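Local coordinates for chloride intracellular channel exc-4 (Caenorhabditis elegans, PDB 2YV9), which may insert into membranes to form chloride channels and is required to regulate the lumen size of the growing excretory canal, at residues Gly211-His216 with His220-Ile225; Thr227-Ala232 with Lys267-Pro272; Ile244-Lys249 with Leu254-Arg259. All blocks are in the same frame, centred on the assembly; numbering follows the deposited sequence.

Interaction 1: residues Gly211-His216 with His220-Ile225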
loop_
_atom_site.group_PDB
_atom_site.type_symbol
_atom_site.label_atom_id
_atom_site.label_comp_id
_atom_site.label_asym_id
_atom_site.label_seq_id
_atom_site.Cartn_x
_atom_site.Cartn_y
_atom_site.Cartn_z
ATOM N N GLY A 211 13.191 19.067 19.300
ATOM C CA GLY A 211 14.062 19.506 20.399
ATOM C C GLY A 211 14.807 18.383 21.115
ATOM O O GLY A 211 15.077 18.480 22.299
ATOM N N PHE A 212 15.225 17.347 20.371
ATOM C CA PHE A 212 15.915 16.231 20.983
ATOM C C PHE A 212 16.713 15.464 19.927
ATOM O O PHE A 212 16.409 15.518 18.743
ATOM C CB PHE A 212 14.928 15.316 21.731
ATOM C CG PHE A 212 14.107 14.412 20.835
ATOM C CD1 PHE A 212 14.560 13.134 20.503
ATOM C CD2 PHE A 212 12.876 14.821 20.336
ATOM C CE1 PHE A 212 13.836 12.287 19.689
ATOM C CE2 PHE A 212 12.133 13.986 19.507
ATOM C CZ PHE A 212 12.592 12.704 19.205
ATOM N N ASP A 213 17.758 14.775 20.395
ATOM C CA ASP A 213 18.527 13.861 19.556
ATOM C C ASP A 213 18.294 12.452 20.107
ATOM O O ASP A 213 17.760 12.259 21.219
ATOM C CB ASP A 213 20.018 14.188 19.633
ATOM C CG ASP A 213 20.805 13.721 18.407
ATOM O OD1 ASP A 213 20.245 13.095 17.491
ATOM O OD2 ASP A 213 22.005 14.061 18.348
ATOM N N ILE A 214 18.675 11.477 19.293
ATOM C CA ILE A 214 18.565 10.075 19.684
ATOM C C ILE A 214 19.637 9.948 20.777
ATOM O O ILE A 214 20.754 10.388 20.554
ATOM C CB ILE A 214 18.839 9.156 18.476
ATOM C CG1 ILE A 214 17.700 9.180 17.448
ATOM C CG2 ILE A 214 19.129 7.702 18.948
ATOM C CD1 ILE A 214 18.032 8.479 16.190
ATOM N N PRO A 215 19.286 9.454 21.993
ATOM C CA PRO A 215 20.258 9.567 23.083
ATOM C C PRO A 215 21.652 9.049 22.765
ATOM O O PRO A 215 21.800 7.953 22.201
ATOM C CB PRO A 215 19.603 8.794 24.212
ATOM C CG PRO A 215 18.101 8.967 23.965
ATOM C CD PRO A 215 17.983 8.954 22.463
ATOM N N HIS A 216 22.672 9.816 23.132
ATOM C CA HIS A 216 24.065 9.538 22.741
ATOM C C HIS A 216 24.695 8.324 23.453
ATOM O O HIS A 216 25.730 7.800 23.038
ATOM C CB HIS A 216 24.880 10.823 22.987
ATOM C CG HIS A 216 24.525 11.920 22.046
ATOM N ND1 HIS A 216 25.212 13.116 21.990
ATOM C CD2 HIS A 216 23.535 12.011 21.117
ATOM C CE1 HIS A 216 24.684 13.878 21.053
ATOM N NE2 HIS A 216 23.670 13.237 20.502
ATOM N N HIS A 220 25.262 1.063 20.458
ATOM C CA HIS A 220 24.976 0.026 19.457
ATOM C C HIS A 220 23.976 0.547 18.428
ATOM O O HIS A 220 24.109 0.293 17.243
ATOM C CB HIS A 220 24.468 -1.251 20.095
ATOM C CG HIS A 220 25.566 -2.049 20.735
ATOM N ND1 HIS A 220 26.078 -1.715 21.968
ATOM C CD2 HIS A 220 26.354 -3.031 20.245
ATOM C CE1 HIS A 220 27.085 -2.531 22.248
ATOM N NE2 HIS A 220 27.288 -3.320 21.206
ATOM N N LEU A 221 22.981 1.293 18.925
ATOM C CA LEU A 221 21.985 1.899 18.025
ATOM C C LEU A 221 22.681 2.889 17.120
ATOM O O LEU A 221 22.373 2.955 15.922
ATOM C CB LEU A 221 20.915 2.585 18.826
ATOM C CG LEU A 221 19.807 3.311 18.058
ATOM C CD1 LEU A 221 19.054 2.330 17.272
ATOM C CD2 LEU A 221 18.918 4.071 19.024
ATOM N N TRP A 222 23.551 3.723 17.703
ATOM C CA TRP A 222 24.240 4.748 16.898
ATOM C C TRP A 222 25.150 4.066 15.908
ATOM O O TRP A 222 25.338 4.521 14.768
ATOM C CB TRP A 222 24.979 5.741 17.783
ATOM C CG TRP A 222 24.115 6.908 18.189
ATOM C CD1 TRP A 222 23.599 7.172 19.401
ATOM C CD2 TRP A 222 23.723 7.977 17.337
ATOM N NE1 TRP A 222 22.906 8.367 19.372
ATOM C CE2 TRP A 222 22.965 8.856 18.087
ATOM C CE3 TRP A 222 23.941 8.257 15.991
ATOM C CZ2 TRP A 222 22.392 10.002 17.514
ATOM C CZ3 TRP A 222 23.390 9.379 15.434
ATOM C CH2 TRP A 222 22.652 10.233 16.175
ATOM N N ALA A 223 25.747 2.934 16.302
ATOM C CA ALA A 223 26.522 2.170 15.348
ATOM C C ALA A 223 25.703 1.639 14.137
ATOM O O ALA A 223 26.163 1.595 12.998
ATOM C CB ALA A 223 27.225 0.997 16.020
ATOM N N TYR A 224 24.469 1.261 14.406
ATOM C CA TYR A 224 23.545 0.803 13.386
ATOM C C TYR A 224 23.134 1.998 12.486
ATOM O O TYR A 224 23.044 1.874 11.255
ATOM C CB TYR A 224 22.343 0.168 14.078
ATOM C CG TYR A 224 21.227 -0.293 13.199
ATOM C CD1 TYR A 224 21.254 -1.546 12.572
ATOM C CD2 TYR A 224 20.084 0.508 13.001
ATOM C CE1 TYR A 224 20.270 -1.937 11.764
ATOM C CE2 TYR A 224 19.058 0.074 12.167
ATOM C CZ TYR A 224 19.124 -1.153 11.611
ATOM O OH TYR A 224 18.133 -1.603 10.800
ATOM N N ILE A 225 22.956 3.172 13.080
ATOM C CA ILE A 225 22.677 4.367 12.250
ATOM C C ILE A 225 23.911 4.656 11.360
ATOM O O ILE A 225 23.815 4.946 10.156
ATOM C CB ILE A 225 22.305 5.554 13.140
ATOM C CG1 ILE A 225 20.939 5.274 13.813
ATOM C CG2 ILE A 225 22.279 6.876 12.308
ATOM C CD1 ILE A 225 20.621 6.149 15.004
#
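Trp222 projects from helix 219-228 into a hollow formed by the loop that leads into that helix. The hollow is lined by Asp213, Ile214, Pro215 and His216. The indole enters with its pyrrole N-H edge first. Trp222 NE1 donates to Ile214 O at 3.2 Å, and the N-H...O angle is 139°. The carbonyl oxygen sits close to the indole plane, but NE1 stands well above the plane of the carbonyl. A second, weak bond runs from Trp222 NE1 to Pro215 O at 3.1 Å, so one N-H is shared between two successive carbonyls. Farther along the ring edge, Trp222 CZ2 meets Asp213 OD1 at 3.8 Å, with carboxylate and indole planes 83° apart.

Ile214 is the bump from the loop side and fits among Leu221, Trp222 and Ile225, with its CB against Trp222 CZ2. Its CG2 branch meets Leu221 CD2 at 3.6 Å. The CG1 branch leaves beside the backbone N (chi1 -72°), and Ile214 CD1 meets Ile225 CD1 tip to tip at 3.7 Å. Ile225 CD1 also lies over one indole face, toward the rim.

His216 NE2 donates to Asp213 OD2 at 2.8 Å, nearly straight. Arg203 of helix 190-210 forms a salt bridge with Asp213 OD1. This is packing within the all-helical C-terminal domain of the GST fold. Its chemistry implies that the buried indole N-H is satisfied by loop carbonyls, while the paired carboxylate probably keeps its negative charge.

Interaction 2: residues Thr227-Ala232 with Lys267-Pro272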
loop_
_atom_site.group_PDB
_atom_site.type_symbol
_atom_site.label_atom_id
_atom_site.label_comp_id
_atom_site.label_asym_id
_atom_site.label_seq_id
_atom_site.Cartn_x
_atom_site.Cartn_y
_atom_site.Cartn_z
ATOM N N THR A 227 26.001 2.416 10.304
ATOM C CA THR A 227 25.864 1.405 9.275
ATOM C C THR A 227 24.925 1.906 8.177
ATOM O O THR A 227 25.234 1.799 7.020
ATOM C CB THR A 227 25.453 0.075 9.879
ATOM O OG1 THR A 227 26.519 -0.331 10.762
ATOM C CG2 THR A 227 25.237 -0.949 8.812
ATOM N N ALA A 228 23.801 2.505 8.554
ATOM C CA ALA A 228 22.878 3.052 7.549
ATOM C C ALA A 228 23.569 4.040 6.594
ATOM O O ALA A 228 23.422 4.000 5.382
ATOM C CB ALA A 228 21.726 3.790 8.266
ATOM N N TYR A 229 24.267 4.957 7.209
ATOM C CA TYR A 229 24.941 6.071 6.529
ATOM C C TYR A 229 26.151 5.577 5.736
ATOM O O TYR A 229 26.774 6.398 5.068
ATOM C CB TYR A 229 25.370 7.098 7.576
ATOM C CG TYR A 229 24.251 7.748 8.351
ATOM C CD1 TYR A 229 22.917 7.733 7.877
ATOM C CD2 TYR A 229 24.513 8.532 9.478
ATOM C CE1 TYR A 229 21.893 8.402 8.595
ATOM C CE2 TYR A 229 23.498 9.198 10.149
ATOM C CZ TYR A 229 22.191 9.109 9.695
ATOM O OH TYR A 229 21.191 9.782 10.370
ATOM N N ARG A 230 26.480 4.279 5.861
ATOM C CA ARG A 230 27.503 3.624 5.013
ATOM C C ARG A 230 26.949 2.542 4.041
ATOM O O ARG A 230 27.724 1.863 3.342
ATOM C CB ARG A 230 28.641 3.031 5.886
ATOM C CG ARG A 230 29.430 4.049 6.702
ATOM C CD ARG A 230 30.373 3.313 7.666
ATOM N NE ARG A 230 31.236 4.195 8.447
ATOM C CZ ARG A 230 32.130 3.770 9.341
ATOM N NH1 ARG A 230 32.276 2.470 9.587
ATOM N NH2 ARG A 230 32.881 4.649 9.998
ATOM N N THR A 231 25.612 2.363 4.008
ATOM C CA THR A 231 24.948 1.391 3.173
ATOM C C THR A 231 24.411 2.135 1.946
ATOM O O THR A 231 23.539 2.994 2.062
ATOM C CB THR A 231 23.790 0.790 3.947
ATOM O OG1 THR A 231 24.276 0.106 5.120
ATOM C CG2 THR A 231 22.960 -0.165 3.087
ATOM N N ALA A 232 24.960 1.849 0.773
ATOM C CA ALA A 232 24.584 2.528 -0.431
ATOM C C ALA A 232 23.070 2.488 -0.626
ATOM O O ALA A 232 22.499 3.496 -0.998
ATOM C CB ALA A 232 25.336 1.920 -1.665
ATOM N N LYS A 267 21.897 16.589 3.143
ATOM C CA LYS A 267 21.611 15.298 3.690
ATOM C C LYS A 267 22.570 15.090 4.867
ATOM O O LYS A 267 23.759 14.788 4.666
ATOM C CB LYS A 267 21.889 14.176 2.686
ATOM C CG LYS A 267 20.916 13.979 1.560
ATOM C CD LYS A 267 21.104 12.565 0.989
ATOM C CE LYS A 267 20.806 12.486 -0.491
ATOM N NZ LYS A 267 21.238 11.151 -0.978
ATOM N N THR A 268 22.059 15.257 6.075
ATOM C CA THR A 268 22.884 15.222 7.269
ATOM C C THR A 268 23.031 13.774 7.720
ATOM O O THR A 268 22.114 13.214 8.299
ATOM C CB THR A 268 22.247 16.068 8.382
ATOM O OG1 THR A 268 22.179 17.433 7.957
ATOM C CG2 THR A 268 23.045 15.987 9.661
ATOM N N HIS A 269 24.185 13.184 7.418
ATOM C CA HIS A 269 24.539 11.851 7.822
ATOM C C HIS A 269 25.768 11.895 8.703
ATOM O O HIS A 269 26.816 11.389 8.324
ATOM C CB HIS A 269 24.832 10.997 6.583
ATOM C CG HIS A 269 23.633 10.747 5.737
ATOM N ND1 HIS A 269 23.692 10.123 4.511
ATOM C CD2 HIS A 269 22.327 11.020 5.960
ATOM C CE1 HIS A 269 22.474 10.009 4.021
ATOM N NE2 HIS A 269 21.630 10.571 4.867
ATOM N N THR A 270 25.596 12.461 9.879
ATOM C CA THR A 270 26.691 12.776 10.774
ATOM C C THR A 270 26.392 12.236 12.143
ATOM O O THR A 270 25.371 12.552 12.733
ATOM C CB THR A 270 26.815 14.293 10.849
ATOM O OG1 THR A 270 27.254 14.752 9.565
ATOM C CG2 THR A 270 27.788 14.705 11.922
ATOM N N ILE A 271 27.305 11.427 12.652
ATOM C CA ILE A 271 27.234 10.869 13.967
ATOM C C ILE A 271 27.849 11.837 14.991
ATOM O O ILE A 271 28.899 12.434 14.728
ATOM C CB ILE A 271 28.074 9.560 14.007
ATOM C CG1 ILE A 271 27.601 8.595 12.899
ATOM C CG2 ILE A 271 27.998 8.933 15.408
ATOM C CD1 ILE A 271 26.108 8.227 12.963
ATOM N N PRO A 272 27.208 12.013 16.158
ATOM C CA PRO A 272 27.865 12.872 17.147
ATOM C C PRO A 272 29.297 12.412 17.492
ATOM O O PRO A 272 29.622 11.203 17.478
ATOM C CB PRO A 272 26.958 12.776 18.375
ATOM C CG PRO A 272 25.620 12.442 17.799
ATOM C CD PRO A 272 25.905 11.522 16.643
HETATM O O HOH W 1 21.902 12.425 10.849
HETATM O O HOH W 2 26.294 8.847 4.361
#
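Tyr229 and His269 form an offset (parallel-displaced) stack in the helical C-terminal domain of this GST-fold protein. The ring centroids are 4.5 Å apart and the planes differ by 8°. The overlap is partial: the CG-CD2 bond of the imidazole lies over the CD1-CE1 side of the phenol, and His269 CD2 meets Tyr229 CE1 at 3.7 Å. The His269 backbone lies over the CD2-CE2 side of the ring. Its CA makes a CH-pi contact 3.8 Å from the Tyr229 ring centroid, 19° off the normal. In both residues CG is anti to the carbonyl carbon, and in His269 (chi1 -67°) this folds the imidazole alongside its own CA over the phenol. Ile271 CD1 adds an apolar contact with Tyr229 CD2 at 3.8 Å.

Two waters bridge the segments. One donates to Thr268 O and also bonds Tyr229 OH. The phenol hydroxyl has a second partner in His200 ND1 of helix 190-210, whose ring is steeply turned against both stacked rings.

Farther out, Tyr229 sits in a type I turn from Ala228 to Thr231. Thr227 O accepts from Arg230 N and Thr231 OG1 on opposite faces of its plane. The stack thus joins this turn to the extended chain before helix 273-280. At the other water, Tyr229 O receives a bond of 2.6 Å, and the same water lies 2.9 Å from His269 ND1.

Interaction 3: residues Ile244-Lys249 with Leu254-Arg259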
loop_
_atom_site.group_PDB
_atom_site.type_symbol
_atom_site.label_atom_id
_atom_site.label_comp_id
_atom_site.label_asym_id
_atom_site.label_seq_id
_atom_site.Cartn_x
_atom_site.Cartn_y
_atom_site.Cartn_z
ATOM N N ILE A 244 12.424 15.825 4.370
ATOM C CA ILE A 244 11.904 15.069 5.478
ATOM C C ILE A 244 11.085 16.029 6.369
ATOM O O ILE A 244 9.960 15.721 6.755
ATOM C CB ILE A 244 13.037 14.414 6.313
ATOM C CG1 ILE A 244 13.781 13.361 5.468
ATOM C CG2 ILE A 244 12.425 13.752 7.580
ATOM C CD1 ILE A 244 15.128 12.811 6.089
ATOM N N ILE A 245 11.680 17.181 6.691
ATOM C CA ILE A 245 11.007 18.195 7.532
ATOM C C ILE A 245 9.702 18.616 6.881
ATOM O O ILE A 245 8.634 18.600 7.513
ATOM C CB ILE A 245 11.922 19.387 7.779
ATOM C CG1 ILE A 245 13.124 19.003 8.647
ATOM C CG2 ILE A 245 11.151 20.491 8.488
ATOM C CD1 ILE A 245 14.349 19.883 8.373
ATOM N N HIS A 246 9.733 18.894 5.578
ATOM C CA HIS A 246 8.533 19.347 4.887
ATOM C C HIS A 246 7.423 18.314 4.834
ATOM O O HIS A 246 6.265 18.646 4.968
ATOM C CB HIS A 246 8.898 19.779 3.483
ATOM C CG HIS A 246 7.814 20.557 2.810
ATOM N ND1 HIS A 246 6.935 19.991 1.912
ATOM C CD2 HIS A 246 7.439 21.853 2.942
ATOM C CE1 HIS A 246 6.079 20.916 1.500
ATOM N NE2 HIS A 246 6.359 22.052 2.117
ATOM N N HIS A 247 7.813 17.035 4.721
ATOM C CA HIS A 247 6.865 15.955 4.700
ATOM C C HIS A 247 6.003 15.994 5.953
ATOM O O HIS A 247 4.776 15.921 5.853
ATOM C CB HIS A 247 7.641 14.624 4.541
ATOM C CG HIS A 247 6.814 13.394 4.719
ATOM N ND1 HIS A 247 6.179 12.761 3.672
ATOM C CD2 HIS A 247 6.561 12.647 5.821
ATOM C CE1 HIS A 247 5.577 11.671 4.120
ATOM N NE2 HIS A 247 5.777 11.588 5.424
ATOM N N TYR A 248 6.647 16.082 7.121
ATOM C CA TYR A 248 5.909 16.052 8.383
ATOM C C TYR A 248 5.207 17.405 8.533
ATOM O O TYR A 248 4.087 17.443 9.000
ATOM C CB TYR A 248 6.782 15.745 9.570
ATOM C CG TYR A 248 7.233 14.303 9.565
ATOM C CD1 TYR A 248 6.441 13.313 10.102
ATOM C CD2 TYR A 248 8.404 13.951 8.935
ATOM C CE1 TYR A 248 6.847 11.993 10.057
ATOM C CE2 TYR A 248 8.837 12.663 8.885
ATOM C CZ TYR A 248 8.032 11.669 9.454
ATOM O OH TYR A 248 8.447 10.349 9.350
ATOM N N LYS A 249 5.851 18.487 8.094
ATOM C CA LYS A 249 5.168 19.804 8.216
ATOM C C LYS A 249 3.885 19.862 7.408
ATOM O O LYS A 249 2.863 20.335 7.921
ATOM C CB LYS A 249 6.129 20.974 7.947
ATOM C CG LYS A 249 7.071 21.163 9.104
ATOM C CD LYS A 249 8.026 22.319 8.956
ATOM C CE LYS A 249 7.324 23.630 8.888
ATOM N NZ LYS A 249 8.258 24.755 9.192
ATOM N N LEU A 254 2.065 22.591 9.569
ATOM C CA LEU A 254 2.986 23.595 10.134
ATOM C C LEU A 254 3.632 24.388 9.005
ATOM O O LEU A 254 3.816 23.874 7.876
ATOM C CB LEU A 254 4.095 22.975 10.970
ATOM C CG LEU A 254 3.722 21.908 11.972
ATOM C CD1 LEU A 254 4.991 21.333 12.610
ATOM C CD2 LEU A 254 2.792 22.494 13.015
ATOM N N PHE A 255 3.982 25.637 9.310
ATOM C CA PHE A 255 4.308 26.594 8.254
ATOM C C PHE A 255 5.752 26.553 7.755
ATOM O O PHE A 255 6.717 26.617 8.539
ATOM C CB PHE A 255 3.983 28.032 8.645
ATOM C CG PHE A 255 4.142 28.998 7.487
ATOM C CD1 PHE A 255 3.231 28.993 6.446
ATOM C CD2 PHE A 255 5.230 29.841 7.407
ATOM C CE1 PHE A 255 3.386 29.846 5.368
ATOM C CE2 PHE A 255 5.392 30.692 6.335
ATOM C CZ PHE A 255 4.473 30.697 5.312
ATOM N N THR A 256 5.867 26.503 6.429
ATOM C CA THR A 256 7.135 26.539 5.735
ATOM C C THR A 256 7.232 27.848 4.983
ATOM O O THR A 256 6.543 28.030 3.981
ATOM C CB THR A 256 7.202 25.388 4.723
ATOM O OG1 THR A 256 7.040 24.137 5.408
ATOM C CG2 THR A 256 8.520 25.420 3.943
ATOM N N ASN A 257 8.077 28.762 5.458
ATOM C CA ASN A 257 8.259 30.056 4.782
ATOM C C ASN A 257 9.073 29.938 3.487
ATOM O O ASN A 257 9.493 28.841 3.106
ATOM C CB ASN A 257 8.857 31.106 5.744
ATOM C CG ASN A 257 10.352 30.924 5.991
ATOM O OD1 ASN A 257 11.045 30.207 5.267
ATOM N ND2 ASN A 257 10.858 31.602 7.015
ATOM N N GLN A 258 9.275 31.070 2.815
ATOM C CA GLN A 258 10.019 31.122 1.552
ATOM C C GLN A 258 11.492 30.714 1.689
ATOM O O GLN A 258 12.078 30.168 0.751
ATOM C CB GLN A 258 9.942 32.537 0.970
ATOM C CG GLN A 258 10.356 32.653 -0.488
ATOM C CD GLN A 258 10.274 34.081 -0.985
ATOM O OE1 GLN A 258 9.381 34.435 -1.757
ATOM N NE2 GLN A 258 11.200 34.917 -0.526
ATOM N N ARG A 259 12.081 30.991 2.851
ATOM C CA ARG A 259 13.503 30.739 3.095
ATOM C C ARG A 259 13.847 29.249 3.062
ATOM O O ARG A 259 14.638 28.820 2.221
ATOM C CB ARG A 259 13.930 31.346 4.438
ATOM C CG ARG A 259 15.435 31.470 4.622
ATOM C CD ARG A 259 15.773 32.033 5.993
ATOM N NE ARG A 259 15.545 31.054 7.055
ATOM C CZ ARG A 259 16.370 30.053 7.362
ATOM N NH1 ARG A 259 17.505 29.869 6.688
ATOM N NH2 ARG A 259 16.057 29.222 8.352
#
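A bend at chi3 (63°) in the otherwise extended chain of Lys249 turns its ammonium end toward the backbone of Phe255. His246 sets its ring anti to the backbone N (chi1 -166°), which carries CD2 to Thr256. Both groups leave helix 241-251 and meet the connection that follows it, in the helical C-terminal domain of the GST fold.

Lys249 meets the returning chain twice, through its carbonyl and through its side chain. Lys249 O accepts from Leu254 N at 2.9 Å, in a bond of 169° that ties the chain just beyond the helix back to its last turns. Lys249 NZ also points at Phe255 O, but the modelled 2.5 Å is implausibly short, so the details of this bond are doubtful. The methylenes of Lys249 cross the Leu254 side chain at about a right angle, and Lys249 CE lies 3.9 Å from Leu254 CB. Leu254 also touches Val138 of helix 117-140, so it links the connection to a neighbouring helix.

Thr256 touches both helix side chains. Thr256 OG1 is beside the backbone N and lies 3.5 Å from Lys249 CE. The ring of His246 and the Thr256 side chain cross at about a right angle, with Thr256 CB at the ring edge. Past this point Asn257 N-caps helix 258-262: its OD1 accepts weakly from Arg259 N. Where the two side chains meet, His246 CD2 comes to 3.4 Å from Thr256 OG1.

How the interactions relate
Interactions 1 and 2 share helix 219-228 and touch. Pro272 packs on His216 and Trp222, and Ile271 reaches the indole too, so the chain before helix 273-280 links both. Interaction 1 is partly buried and combines branched apolar packing with an indole N-H bonded to loop carbonyls, one of these bonds weak. Interaction 2 is a surface contact built round one buried tyrosine. Flat rings and bridging waters carry it, with no direct hydrogen bond between its segments. Interaction 3 is also a surface contact, but lies apart, its centre 23 to 24 Å from the centres of the others. It falls within the sequence between the two segments of interaction 2. One main-chain bond and the packing of a lysine's methylenes carry it.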